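Local coordinates for protein glycerophosphoryl diester phosphodiesterase (Agrobacterium tumefaciens str. C58, PDB 3KS6) that belongs to the glycerophosphoryl diester phosphodiesterase family, is built as a TIM-type alpha/beta barrel and carries a bound magnesium ion, at residues A[130-135]-A[152-157]; A[70-75]-A[83-88]; A[186-191]-A[209-214]; A[21-26]-A[93-98]. All coordinates share one frame; numbering follows the deposited sequence. Where two conformers were deposited one is given.

Contact 1: residues A[130-135]-A[152-157]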
loop_
_atom_site.group_PDB
_atom_site.type_symbol
_atom_site.label_atom_id
_atom_site.label_comp_id
_atom_site.label_asym_id
_atom_site.label_seq_id
_atom_site.Cartn_x
_atom_site.Cartn_y
_atom_site.Cartn_z
ATOM N N SER A 130 11.177 15.220 -2.248
ATOM C CA SER A 130 11.016 15.478 -0.820
ATOM C C SER A 130 9.830 14.767 -0.189
ATOM O O SER A 130 9.117 15.350 0.643
ATOM C CB SER A 130 10.926 16.976 -0.557
ATOM O OG SER A 130 12.085 17.634 -1.051
HETATM N N MSE A 131 9.619 13.515 -0.578
HETATM C CA MSE A 131 8.550 12.708 0.006
HETATM C C MSE A 131 9.067 11.534 0.847
HETATM O O MSE A 131 8.253 10.858 1.481
HETATM C CB MSE A 131 7.596 12.207 -1.075
HETATM C CG MSE A 131 6.774 13.293 -1.733
HETATM SE SE MSE A 131 5.583 14.160 -0.448
HETATM C CE MSE A 131 4.501 12.655 0.077
ATOM N N LEU A 132 10.383 11.278 0.892
ATOM C CA LEU A 132 10.891 10.132 1.637
ATOM C C LEU A 132 10.483 10.176 3.094
ATOM O O LEU A 132 10.077 9.172 3.654
ATOM C CB LEU A 132 12.424 10.037 1.588
ATOM C CG LEU A 132 13.044 8.763 2.193
ATOM C CD1 LEU A 132 12.484 7.503 1.538
ATOM C CD2 LEU A 132 14.586 8.809 2.101
ATOM N N GLU A 133 10.617 11.352 3.710
ATOM C CA GLU A 133 10.304 11.507 5.130
ATOM C C GLU A 133 8.823 11.415 5.436
ATOM O O GLU A 133 8.442 11.408 6.607
ATOM C CB GLU A 133 10.902 12.808 5.687
ATOM C CG GLU A 133 12.448 12.852 5.590
ATOM C CD GLU A 133 13.122 11.536 6.068
ATOM O OE1 GLU A 133 12.880 11.088 7.227
ATOM O OE2 GLU A 133 13.888 10.948 5.265
ATOM N N ARG A 134 7.995 11.349 4.401
ATOM C CA ARG A 134 6.574 11.115 4.574
ATOM C C ARG A 134 6.151 9.752 4.056
ATOM O O ARG A 134 4.987 9.546 3.769
ATOM C CB ARG A 134 5.782 12.193 3.867
ATOM C CG ARG A 134 6.018 13.596 4.441
ATOM C CD ARG A 134 5.413 14.697 3.556
ATOM N NE ARG A 134 4.026 14.478 3.189
ATOM C CZ ARG A 134 3.358 15.197 2.296
ATOM N NH1 ARG A 134 3.938 16.213 1.664
ATOM N NH2 ARG A 134 2.100 14.890 2.043
ATOM N N THR A 135 7.077 8.811 3.967
ATOM C CA THR A 135 6.758 7.506 3.390
ATOM C C THR A 135 6.991 6.353 4.382
ATOM O O THR A 135 7.987 6.339 5.137
ATOM C CB THR A 135 7.600 7.247 2.112
ATOM O OG1 THR A 135 7.294 8.242 1.145
ATOM C CG2 THR A 135 7.286 5.861 1.501
ATOM N N THR A 152 16.998 2.305 4.177
ATOM C CA THR A 152 16.246 3.439 4.713
ATOM C C THR A 152 15.900 3.213 6.154
ATOM O O THR A 152 15.772 2.068 6.593
ATOM C CB THR A 152 14.946 3.728 3.882
ATOM O OG1 THR A 152 14.334 4.933 4.351
ATOM C CG2 THR A 152 13.913 2.585 3.960
ATOM N N THR A 153 15.808 4.320 6.885
ATOM C CA THR A 153 15.388 4.312 8.259
ATOM C C THR A 153 13.884 4.555 8.356
ATOM O O THR A 153 13.349 4.569 9.459
ATOM C CB THR A 153 16.107 5.417 9.044
ATOM O OG1 THR A 153 15.910 6.655 8.351
ATOM C CG2 THR A 153 17.583 5.107 9.102
ATOM N N ARG A 154 13.202 4.743 7.216
ATOM C CA ARG A 154 11.749 4.911 7.216
ATOM C C ARG A 154 11.032 3.672 7.735
ATOM O O ARG A 154 11.570 2.584 7.664
ATOM C CB ARG A 154 11.224 5.278 5.814
ATOM C CG ARG A 154 11.760 6.636 5.252
ATOM C CD ARG A 154 11.439 7.789 6.207
ATOM N NE ARG A 154 10.011 7.847 6.479
ATOM C CZ ARG A 154 9.434 8.450 7.521
ATOM N NH1 ARG A 154 10.140 9.088 8.435
ATOM N NH2 ARG A 154 8.125 8.397 7.654
ATOM N N PRO A 155 9.817 3.840 8.268
ATOM C CA PRO A 155 9.114 2.672 8.765
ATOM C C PRO A 155 8.819 1.679 7.663
ATOM O O PRO A 155 8.565 2.088 6.541
ATOM C CB PRO A 155 7.815 3.245 9.305
ATOM C CG PRO A 155 8.100 4.710 9.542
ATOM C CD PRO A 155 9.019 5.059 8.443
ATOM N N ARG A 156 8.874 0.388 8.018
ATOM C CA ARG A 156 8.583 -0.733 7.127
ATOM C C ARG A 156 7.499 -1.619 7.744
ATOM O O ARG A 156 7.449 -1.774 8.981
ATOM C CB ARG A 156 9.832 -1.596 6.927
ATOM C CG ARG A 156 11.001 -0.923 6.207
ATOM C CD ARG A 156 12.363 -1.579 6.548
ATOM N NE ARG A 156 12.829 -1.285 7.923
ATOM C CZ ARG A 156 12.940 -2.173 8.921
ATOM N NH1 ARG A 156 12.708 -3.455 8.730
ATOM N NH2 ARG A 156 13.328 -1.773 10.128
ATOM N N LEU A 157 6.668 -2.220 6.891
ATOM C CA LEU A 157 5.723 -3.232 7.347
ATOM C C LEU A 157 5.670 -4.386 6.339
ATOM O O LEU A 157 5.646 -4.159 5.131
ATOM C CB LEU A 157 4.337 -2.669 7.636
ATOM C CG LEU A 157 3.395 -2.348 6.490
ATOM C CD1 LEU A 157 2.524 -3.519 6.136
ATOM C CD2 LEU A 157 2.503 -1.146 6.788
HETATM O O HOH W 1 13.674 8.876 8.567
#
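The guanidinium of Arg154 is sandwiched between Glu133 O on one face and Pro155 CD on the opposite one, both displaced toward the rim. Glu133 O sits 3.1 Å above the guanidinium plane, too steep for a hydrogen bond to either terminal nitrogen. The edge, where a water also lies in plane, does the bonding. Arg154 NE gives a fairly straight bond to Thr135 O (2.9 Å, 160° at the hydrogen), and NH2 adds a longer, more bent one to the same oxygen (3.3 Å), a side-on grip by two nitrogens on one atom. Arg154 bends at chi2 and chi3, which turns NE toward Thr135 O; nearer the backbone, Arg154 CG passes Leu132 CD1 at 3.9 Å. The Glu133 carboxylate comes in with its plane 79° from the guanidinium, and the salt bridge from OE1 to Arg154 NH1 is a long one (3.6 Å). The water donates to Glu133 OE1 and also bonds Thr153 OG1. Before the arginine, Thr152 OG1 accepts from Arg154 N in an ST turn. The segments are the turn leading into strand 135-139 and the approach to strand 156-160, its parallel neighbour in the barrel sheet. Across these segments the guanidinium's hydrogen bonds go to Thr135 O, while the Leu132 and Glu133 carbonyls lie close at poor angles and would probably help stabilise the positive charge.

Contact 2: residues A[70-75]-A[83-88]; sequences AKVKTA and SHPMTL
Pro85 packs against the C-terminal part of helix 69-74, and this is the close-fitting part of the contact. Its CB lies 3.8 Å from Val72 CG1, the methyl that stands anti to the backbone N (chi1 170°), while Pro85 CD rests 3.4 Å from Ala75 O. Ala75 CB lies 4.1 Å from Pro85 CD. Val72 also touches Val47 of strand 46-48, so the buried side of the helix continues onto the sheet.

Toward the outside the contact becomes polar. His84 ND1 donates to Ala75 O at 2.6 Å, a short and fairly straight bond (163°) with the oxygen in the ring plane, although the nitrogen stands well above the plane of the carbonyl. Lys73 O lies over one face of the same imidazole, 3.0 Å above its plane and toward the rim; it is near ND1 but makes no hydrogen bond with it. The chain of Lys73 bends at chi2 (-85°) and then runs extended, and NZ reaches Pro85 O at 2.8 Å. That ammonium has a second partner, a salt bridge to Glu90, whose carboxylate also accepts from Thr87 N. Thr74, on the exposed flank, turns away and bonds its hydroxyl back to Lys71 O.

Two carbonyls, one from each segment, are thus taken by side chains of the other. The helix packs on extended chain that becomes the short, weakly bonded strand 86-87, antiparallel to strand 46-48. This excursion between barrel strands 33-40 and 101-106 is consistent with the small insertion that this family carries in its TIM barrel.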
loop_
_atom_site.group_PDB
_atom_site.type_symbol
_atom_site.label_atom_id
_atom_site.label_comp_id
_atom_site.label_asym_id
_atom_site.label_seq_id
_atom_site.Cartn_x
_atom_site.Cartn_y
_atom_site.Cartn_z
ATOM N N ALA A 70 7.096 6.211 -22.392
ATOM C CA ALA A 70 6.185 6.744 -23.419
ATOM C C ALA A 70 5.123 5.703 -23.837
ATOM O O ALA A 70 3.967 6.031 -24.044
ATOM C CB ALA A 70 6.965 7.223 -24.634
ATOM N N LYS A 71 5.519 4.448 -23.938
ATOM C CA LYS A 71 4.586 3.404 -24.316
ATOM C C LYS A 71 3.554 3.233 -23.185
ATOM O O LYS A 71 2.348 3.243 -23.432
ATOM C CB LYS A 71 5.329 2.103 -24.642
ATOM C CG LYS A 71 4.423 0.904 -24.927
ATOM C CD LYS A 71 3.433 1.162 -26.049
ATOM N N VAL A 72 4.034 3.162 -21.946
ATOM C CA VAL A 72 3.129 3.048 -20.785
ATOM C C VAL A 72 2.123 4.189 -20.777
ATOM O O VAL A 72 0.928 3.987 -20.530
ATOM C CB VAL A 72 3.918 3.026 -19.445
ATOM C CG1 VAL A 72 2.962 3.147 -18.236
ATOM C CG2 VAL A 72 4.749 1.777 -19.340
ATOM N N LYS A 73 2.602 5.388 -21.088
ATOM C CA LYS A 73 1.764 6.573 -21.097
ATOM C C LYS A 73 0.704 6.583 -22.183
ATOM O O LYS A 73 -0.211 7.381 -22.098
ATOM C CB LYS A 73 2.623 7.849 -21.160
ATOM C CG LYS A 73 3.241 8.234 -19.806
ATOM C CD LYS A 73 2.236 9.060 -18.995
ATOM C CE LYS A 73 2.753 9.475 -17.618
ATOM N NZ LYS A 73 1.618 10.075 -16.867
ATOM N N THR A 74 0.807 5.724 -23.193
ATOM C CA THR A 74 -0.269 5.616 -24.172
ATOM C C THR A 74 -1.477 4.790 -23.666
ATOM O O THR A 74 -2.569 4.875 -24.248
ATOM C CB THR A 74 0.219 5.026 -25.517
ATOM O OG1 THR A 74 0.574 3.646 -25.355
ATOM C CG2 THR A 74 1.427 5.826 -26.044
ATOM N N ALA A 75 -1.288 4.002 -22.605
ATOM C CA ALA A 75 -2.367 3.205 -22.040
ATOM C C ALA A 75 -3.413 4.082 -21.380
ATOM O O ALA A 75 -3.096 5.131 -20.837
ATOM C CB ALA A 75 -1.813 2.243 -21.012
ATOM N N SER A 83 -7.760 8.776 -18.496
ATOM C CA SER A 83 -6.476 9.048 -17.832
ATOM C C SER A 83 -5.440 7.964 -18.135
ATOM O O SER A 83 -5.792 6.851 -18.537
ATOM C CB SER A 83 -6.672 9.185 -16.323
ATOM O OG SER A 83 -7.215 8.001 -15.775
ATOM N N HIS A 84 -4.164 8.317 -17.954
ATOM C CA HIS A 84 -3.034 7.415 -18.195
ATOM C C HIS A 84 -2.306 7.075 -16.886
ATOM O O HIS A 84 -2.438 7.794 -15.882
ATOM C CB HIS A 84 -2.041 8.040 -19.218
ATOM C CG HIS A 84 -2.703 8.529 -20.470
ATOM N ND1 HIS A 84 -3.232 7.671 -21.412
ATOM C CD2 HIS A 84 -2.938 9.784 -20.927
ATOM C CE1 HIS A 84 -3.788 8.375 -22.384
ATOM N NE2 HIS A 84 -3.603 9.657 -22.127
ATOM N N PRO A 85 -1.565 5.967 -16.874
ATOM C CA PRO A 85 -0.758 5.668 -15.698
ATOM C C PRO A 85 0.164 6.813 -15.285
ATOM O O PRO A 85 0.728 7.508 -16.150
ATOM C CB PRO A 85 0.067 4.448 -16.123
ATOM C CG PRO A 85 -0.776 3.769 -17.150
ATOM C CD PRO A 85 -1.502 4.888 -17.880
HETATM N N MSE A 86 0.302 7.002 -13.979
HETATM C CA MSE A 86 1.151 8.061 -13.408
HETATM C C MSE A 86 2.579 7.615 -13.140
HETATM O O MSE A 86 2.861 6.414 -12.938
HETATM C CB MSE A 86 0.597 8.551 -12.066
HETATM C CG MSE A 86 -0.842 9.034 -12.062
HETATM SE SE MSE A 86 -1.266 9.919 -10.371
HETATM C CE MSE A 86 -0.466 11.611 -10.589
ATOM N N THR A 87 3.479 8.605 -13.119
ATOM C CA THR A 87 4.823 8.415 -12.626
ATOM C C THR A 87 4.843 8.748 -11.130
ATOM O O THR A 87 3.936 9.418 -10.607
ATOM C CB THR A 87 5.861 9.322 -13.353
ATOM O OG1 THR A 87 5.531 10.698 -13.112
ATOM C CG2 THR A 87 5.910 9.013 -14.846
ATOM N N LEU A 88 5.868 8.266 -10.434
ATOM C CA LEU A 88 6.029 8.598 -9.024
ATOM C C LEU A 88 6.090 10.141 -8.865
ATOM O O LEU A 88 5.443 10.723 -7.971
ATOM C CB LEU A 88 7.287 7.922 -8.434
ATOM C CG LEU A 88 7.646 8.214 -6.964
ATOM C CD1 LEU A 88 6.470 7.946 -5.997
ATOM C CD2 LEU A 88 8.914 7.444 -6.556
#

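Contact 3: residues A[186-191]-A[209-214]; sequences GVHIDT and CWAAHT
Trp210 lays its indole over the neighbouring strand: one face covers Val187 C and His188 N, the latter 3.2 Å above the ring plane, and the NE1 edge donates to Gly186 O (3.0 Å). That oxygen is in the plane of the indole, but NE1 stands far above the carbonyl plane, so the bond comes in from over the peptide. With chi1 at 46°, Trp210 CG stands between its own backbone N and carbonyl carbon. His188 CB sits over the six-membered ring, 4.0 Å from its centroid, and the imidazole offers its edge to the same face in an offset edge-to-face pair with planes at 64°. Ala211 CB then covers one face of that imidazole, a CH-pi contact 3.6 Å from the ring centroid.

Beneath these rings runs the pairing of two adjacent parallel strands, 184-188 and 206-210, joined through helix 194-202 as a beta-alpha-beta crossover of the TIM-type barrel. Trp210 N bonds to Val187 O, and Ile189 N to Trp210 O at 2.8 Å. On the other sheet face from Trp210 and His188, Cys209 SG meets Ile189 CD1 at 3.9 Å.

Further out, the rotation of the His188 ring is fixed by ND1, which accepts from Asp190 N in the ring plane (3.0 Å). Pro162 touches both His188 and Trp210, and Phe140 makes an edge-to-face pair with the indole. An acetate ion and an unidentified ligand, both probably from the crystallisation liquor, each lie about 4 Å from the Trp210 side chain.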
loop_
_atom_site.group_PDB
_atom_site.type_symbol
_atom_site.label_atom_id
_atom_site.label_comp_id
_atom_site.label_asym_id
_atom_site.label_seq_id
_atom_site.Cartn_x
_atom_site.Cartn_y
_atom_site.Cartn_z
ATOM N N GLY A 186 1.077 -6.621 8.281
ATOM C CA GLY A 186 -0.278 -6.334 7.828
ATOM C C GLY A 186 -0.851 -7.637 7.302
ATOM O O GLY A 186 -0.198 -8.293 6.507
ATOM N N VAL A 187 -2.025 -8.022 7.800
ATOM C CA VAL A 187 -2.733 -9.212 7.340
ATOM C C VAL A 187 -4.045 -8.823 6.647
ATOM O O VAL A 187 -4.657 -7.756 6.950
ATOM C CB VAL A 187 -3.013 -10.233 8.529
ATOM C CG1 VAL A 187 -1.712 -10.532 9.319
ATOM C CG2 VAL A 187 -4.106 -9.735 9.500
ATOM N N HIS A 188 -4.521 -9.700 5.738
ATOM C CA HIS A 188 -5.853 -9.550 5.140
ATOM C C HIS A 188 -6.881 -9.466 6.269
ATOM O O HIS A 188 -6.852 -10.269 7.192
ATOM C CB HIS A 188 -6.176 -10.753 4.269
ATOM C CG HIS A 188 -7.350 -10.571 3.353
ATOM N ND1 HIS A 188 -8.646 -10.383 3.800
ATOM C CD2 HIS A 188 -7.416 -10.550 2.006
ATOM C CE1 HIS A 188 -9.451 -10.237 2.760
ATOM N NE2 HIS A 188 -8.732 -10.341 1.660
ATOM N N ILE A 189 -7.806 -8.512 6.179
ATOM C CA ILE A 189 -8.812 -8.307 7.225
ATOM C C ILE A 189 -9.580 -9.583 7.551
ATOM O O ILE A 189 -9.922 -9.835 8.698
ATOM C CB ILE A 189 -9.809 -7.142 6.810
ATOM C CG1 ILE A 189 -10.766 -6.762 7.951
ATOM C CG2 ILE A 189 -10.565 -7.477 5.529
ATOM C CD1 ILE A 189 -10.098 -6.457 9.244
ATOM N N ASP A 190 -9.865 -10.398 6.540
ATOM C CA ASP A 190 -10.627 -11.639 6.759
ATOM C C ASP A 190 -9.850 -12.696 7.549
ATOM O O ASP A 190 -10.462 -13.645 8.000
ATOM C CB ASP A 190 -11.144 -12.243 5.441
ATOM C CG ASP A 190 -12.203 -11.379 4.743
ATOM O OD1 ASP A 190 -12.825 -10.502 5.393
ATOM O OD2 ASP A 190 -12.390 -11.614 3.534
ATOM N N THR A 191 -8.526 -12.535 7.697
ATOM C CA THR A 191 -7.703 -13.398 8.529
ATOM C C THR A 191 -7.390 -12.840 9.929
ATOM O O THR A 191 -6.760 -13.495 10.755
ATOM C CB THR A 191 -6.397 -13.792 7.813
ATOM O OG1 THR A 191 -5.513 -12.661 7.718
ATOM C CG2 THR A 191 -6.701 -14.380 6.421
ATOM N N CYS A 209 -4.132 -4.129 8.996
ATOM C CA CYS A 209 -4.828 -4.936 8.010
ATOM C C CYS A 209 -4.887 -4.320 6.625
ATOM O O CYS A 209 -4.540 -3.140 6.394
ATOM C CB CYS A 209 -6.251 -5.302 8.498
ATOM S SG CYS A 209 -6.292 -6.083 10.106
ATOM N N TRP A 210 -5.289 -5.146 5.671
ATOM C CA TRP A 210 -5.504 -4.723 4.294
ATOM C C TRP A 210 -6.709 -5.484 3.719
ATOM O O TRP A 210 -7.245 -6.424 4.340
ATOM C CB TRP A 210 -4.239 -4.871 3.418
ATOM C CG TRP A 210 -3.514 -6.167 3.557
ATOM C CD1 TRP A 210 -2.592 -6.470 4.469
ATOM C CD2 TRP A 210 -3.663 -7.331 2.719
ATOM N NE1 TRP A 210 -2.146 -7.768 4.290
ATOM C CE2 TRP A 210 -2.782 -8.305 3.205
ATOM C CE3 TRP A 210 -4.439 -7.631 1.591
ATOM C CZ2 TRP A 210 -2.692 -9.570 2.639
ATOM C CZ3 TRP A 210 -4.335 -8.869 1.022
ATOM C CH2 TRP A 210 -3.468 -9.829 1.541
ATOM N N ALA A 211 -7.189 -4.983 2.605
ATOM C CA ALA A 211 -8.351 -5.514 1.869
ATOM C C ALA A 211 -9.687 -5.289 2.570
ATOM O O ALA A 211 -10.608 -6.077 2.392
ATOM C CB ALA A 211 -8.168 -7.022 1.464
ATOM N N ALA A 212 -9.788 -4.205 3.355
ATOM C CA ALA A 212 -11.012 -3.880 4.110
ATOM C C ALA A 212 -11.891 -2.995 3.242
ATOM O O ALA A 212 -11.890 -1.782 3.379
ATOM C CB ALA A 212 -10.677 -3.192 5.373
ATOM N N HIS A 213 -12.632 -3.617 2.340
ATOM C CA HIS A 213 -13.388 -2.887 1.311
ATOM C C HIS A 213 -14.895 -2.738 1.560
ATOM O O HIS A 213 -15.516 -1.835 0.983
ATOM C CB HIS A 213 -13.165 -3.558 -0.037
ATOM C CG HIS A 213 -11.726 -3.738 -0.389
ATOM N ND1 HIS A 213 -10.764 -2.774 -0.163
ATOM C CD2 HIS A 213 -11.083 -4.780 -0.950
ATOM C CE1 HIS A 213 -9.594 -3.208 -0.595
ATOM N NE2 HIS A 213 -9.758 -4.431 -1.071
ATOM N N THR A 214 -15.462 -3.549 2.453
ATOM C CA THR A 214 -16.900 -3.507 2.788
ATOM C C THR A 214 -17.176 -2.942 4.185
ATOM O O THR A 214 -16.285 -2.914 5.038
ATOM C CB THR A 214 -17.493 -4.949 2.766
ATOM O OG1 THR A 214 -17.004 -5.673 3.899
ATOM C CG2 THR A 214 -17.109 -5.705 1.471
#

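Contact 4: residues A[21-26]-A[93-98]; sequences HGFTAT and ALYVDS
Tyr95 reaches across to helix 20-27 with its hydroxyl, which gives a weak hydrogen bond to Phe23 O at 2.7 Å. Its CG is anti to the carbonyl carbon (chi1 -78°), and the ring extends from there until OH arrives beside the helix, also 3.3 Å from Thr26 CG2, a methyl near the plane of the tyrosine ring. The same OH lies near the plane of the Phe23 ring, at its edge. Phe23 CG lies beside its backbone N, anti to the carbonyl carbon, and the ring leads away from segment 93-98 to touch Met86 and Phe36. Thr26 CG2 stands anti to its backbone N, while OG1, beside the N, is hydrogen-bonded to Ser7 OG.

Here helix 20-27, which follows barrel strand 4-8, meets the C-terminal part of helix 88-95, which precedes strand 101-106; both pack on the outside of the TIM-type barrel, where Phe23, Thr26 and Tyr95 all touch Val34 of strand 33-40.

Leu94 fills the outer part of the contact. With chi1 at -64° and CD1 carried onward by an anti chi2 (176°), CD1 meets Phe23 CB at 3.8 Å, while both methyls lie 3.6 Å from Thr24 OG1. The leucine and threonine side chains cross at about a right angle, and the threonine hydroxyl is bonded to Pro20 O.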
loop_
_atom_site.group_PDB
_atom_site.type_symbol
_atom_site.label_atom_id
_atom_site.label_comp_id
_atom_site.label_asym_id
_atom_site.label_seq_id
_atom_site.Cartn_x
_atom_site.Cartn_y
_atom_site.Cartn_z
ATOM N N HIS A 21 -7.529 10.789 -10.829
ATOM C CA HIS A 21 -8.723 11.215 -10.063
ATOM C C HIS A 21 -8.710 10.654 -8.629
ATOM O O HIS A 21 -8.930 11.397 -7.662
ATOM C CB HIS A 21 -9.993 10.801 -10.815
ATOM C CG HIS A 21 -11.258 11.266 -10.173
ATOM N ND1 HIS A 21 -12.490 10.741 -10.502
ATOM C CD2 HIS A 21 -11.486 12.184 -9.204
ATOM C CE1 HIS A 21 -13.424 11.341 -9.782
ATOM N NE2 HIS A 21 -12.839 12.213 -8.983
ATOM N N GLY A 22 -8.412 9.359 -8.478
ATOM C CA GLY A 22 -8.388 8.791 -7.125
ATOM C C GLY A 22 -7.289 9.372 -6.268
ATOM O O GLY A 22 -7.509 9.761 -5.123
ATOM N N PHE A 23 -6.093 9.488 -6.822
ATOM C CA PHE A 23 -5.017 10.023 -6.011
ATOM C C PHE A 23 -5.245 11.510 -5.631
ATOM O O PHE A 23 -4.841 11.946 -4.550
ATOM C CB PHE A 23 -3.671 9.827 -6.689
ATOM C CG PHE A 23 -3.216 8.395 -6.753
ATOM C CD1 PHE A 23 -3.019 7.662 -5.590
ATOM C CD2 PHE A 23 -2.896 7.792 -7.968
ATOM C CE1 PHE A 23 -2.585 6.361 -5.626
ATOM C CE2 PHE A 23 -2.444 6.481 -7.985
ATOM C CZ PHE A 23 -2.278 5.775 -6.805
ATOM N N THR A 24 -5.912 12.244 -6.514
ATOM C CA THR A 24 -6.209 13.661 -6.308
ATOM C C THR A 24 -7.283 13.783 -5.244
ATOM O O THR A 24 -7.128 14.554 -4.290
ATOM C CB THR A 24 -6.622 14.352 -7.660
ATOM O OG1 THR A 24 -5.535 14.252 -8.585
ATOM C CG2 THR A 24 -6.922 15.848 -7.474
ATOM N N ALA A 25 -8.335 12.983 -5.365
ATOM C CA ALA A 25 -9.438 13.029 -4.425
ATOM C C ALA A 25 -8.935 12.590 -3.056
ATOM O O ALA A 25 -9.240 13.216 -2.043
ATOM C CB ALA A 25 -10.629 12.144 -4.897
ATOM N N THR A 26 -8.120 11.541 -3.022
ATOM C CA THR A 26 -7.572 11.055 -1.749
ATOM C C THR A 26 -6.733 12.109 -0.996
ATOM O O THR A 26 -6.829 12.228 0.237
ATOM C CB THR A 26 -6.714 9.792 -1.984
ATOM O OG1 THR A 26 -7.586 8.692 -2.336
ATOM C CG2 THR A 26 -5.965 9.425 -0.708
ATOM N N ALA A 93 3.818 15.259 -6.785
ATOM C CA ALA A 93 3.271 16.620 -7.004
ATOM C C ALA A 93 1.865 16.785 -6.456
ATOM O O ALA A 93 1.481 17.872 -5.982
ATOM C CB ALA A 93 3.295 16.963 -8.486
ATOM N N LEU A 94 1.055 15.727 -6.498
ATOM C CA LEU A 94 -0.284 15.831 -5.949
ATOM C C LEU A 94 -0.306 15.975 -4.417
ATOM O O LEU A 94 -1.309 16.423 -3.857
ATOM C CB LEU A 94 -1.115 14.602 -6.341
ATOM C CG LEU A 94 -1.399 14.391 -7.818
ATOM C CD1 LEU A 94 -2.163 13.047 -7.967
ATOM C CD2 LEU A 94 -2.209 15.606 -8.381
ATOM N N TYR A 95 0.735 15.491 -3.743
ATOM C CA TYR A 95 0.739 15.380 -2.277
ATOM C C TYR A 95 1.624 16.423 -1.581
ATOM O O TYR A 95 1.710 16.448 -0.350
ATOM C CB TYR A 95 1.093 13.937 -1.858
ATOM C CG TYR A 95 -0.122 13.031 -2.032
ATOM C CD1 TYR A 95 -0.483 12.563 -3.274
ATOM C CD2 TYR A 95 -0.930 12.708 -0.961
ATOM C CE1 TYR A 95 -1.585 11.792 -3.454
ATOM C CE2 TYR A 95 -2.050 11.946 -1.122
ATOM C CZ TYR A 95 -2.381 11.478 -2.370
ATOM O OH TYR A 95 -3.507 10.705 -2.562
ATOM N N VAL A 96 2.222 17.304 -2.372
ATOM C CA VAL A 96 3.178 18.299 -1.867
ATOM C C VAL A 96 2.597 19.093 -0.702
ATOM O O VAL A 96 3.272 19.244 0.331
ATOM C CB VAL A 96 3.676 19.276 -2.988
ATOM C CG1 VAL A 96 2.587 20.227 -3.422
ATOM C CG2 VAL A 96 4.892 20.062 -2.515
ATOM N N ASP A 97 1.348 19.539 -0.861
ATOM C CA ASP A 97 0.654 20.346 0.130
ATOM C C ASP A 97 -0.429 19.611 0.900
ATOM O O ASP A 97 -1.181 20.237 1.621
ATOM C CB ASP A 97 -0.014 21.529 -0.564
ATOM C CG ASP A 97 0.979 22.489 -1.169
ATOM O OD1 ASP A 97 2.076 22.677 -0.582
ATOM O OD2 ASP A 97 0.647 23.062 -2.231
ATOM N N SER A 98 -0.535 18.296 0.756
ATOM C CA SER A 98 -1.548 17.537 1.458
ATOM C C SER A 98 -1.032 17.081 2.804
ATOM O O SER A 98 0.188 16.888 2.981
ATOM C CB SER A 98 -1.862 16.290 0.608
ATOM O OG SER A 98 -2.720 15.428 1.337
#

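Overall arrangement
Starting at the N terminus, contact 4 opens first: helix 20-27 meets segment 93-98, on helix 88-95, closing a loop of 66 residues that holds strands 33-40 and 46-48. Contact 2 closes wholly within that loop, joining helix 69-74 to the chain around strand 86-87, and Met86 passes from it to touch Phe23 and Leu94. Contact 1 follows in series, bringing together the approaches to strands 135-139 and 156-160; Arg134 links it back to contact 4 through a probable hydrogen bond to Tyr95 O. Contact 3 comes last, pairing strands 184-188 and 206-210. Strands 156-160 and 184-188 are neighbours, and Leu157 packs against Gly186 between contacts 1 and 3. No two loops cross.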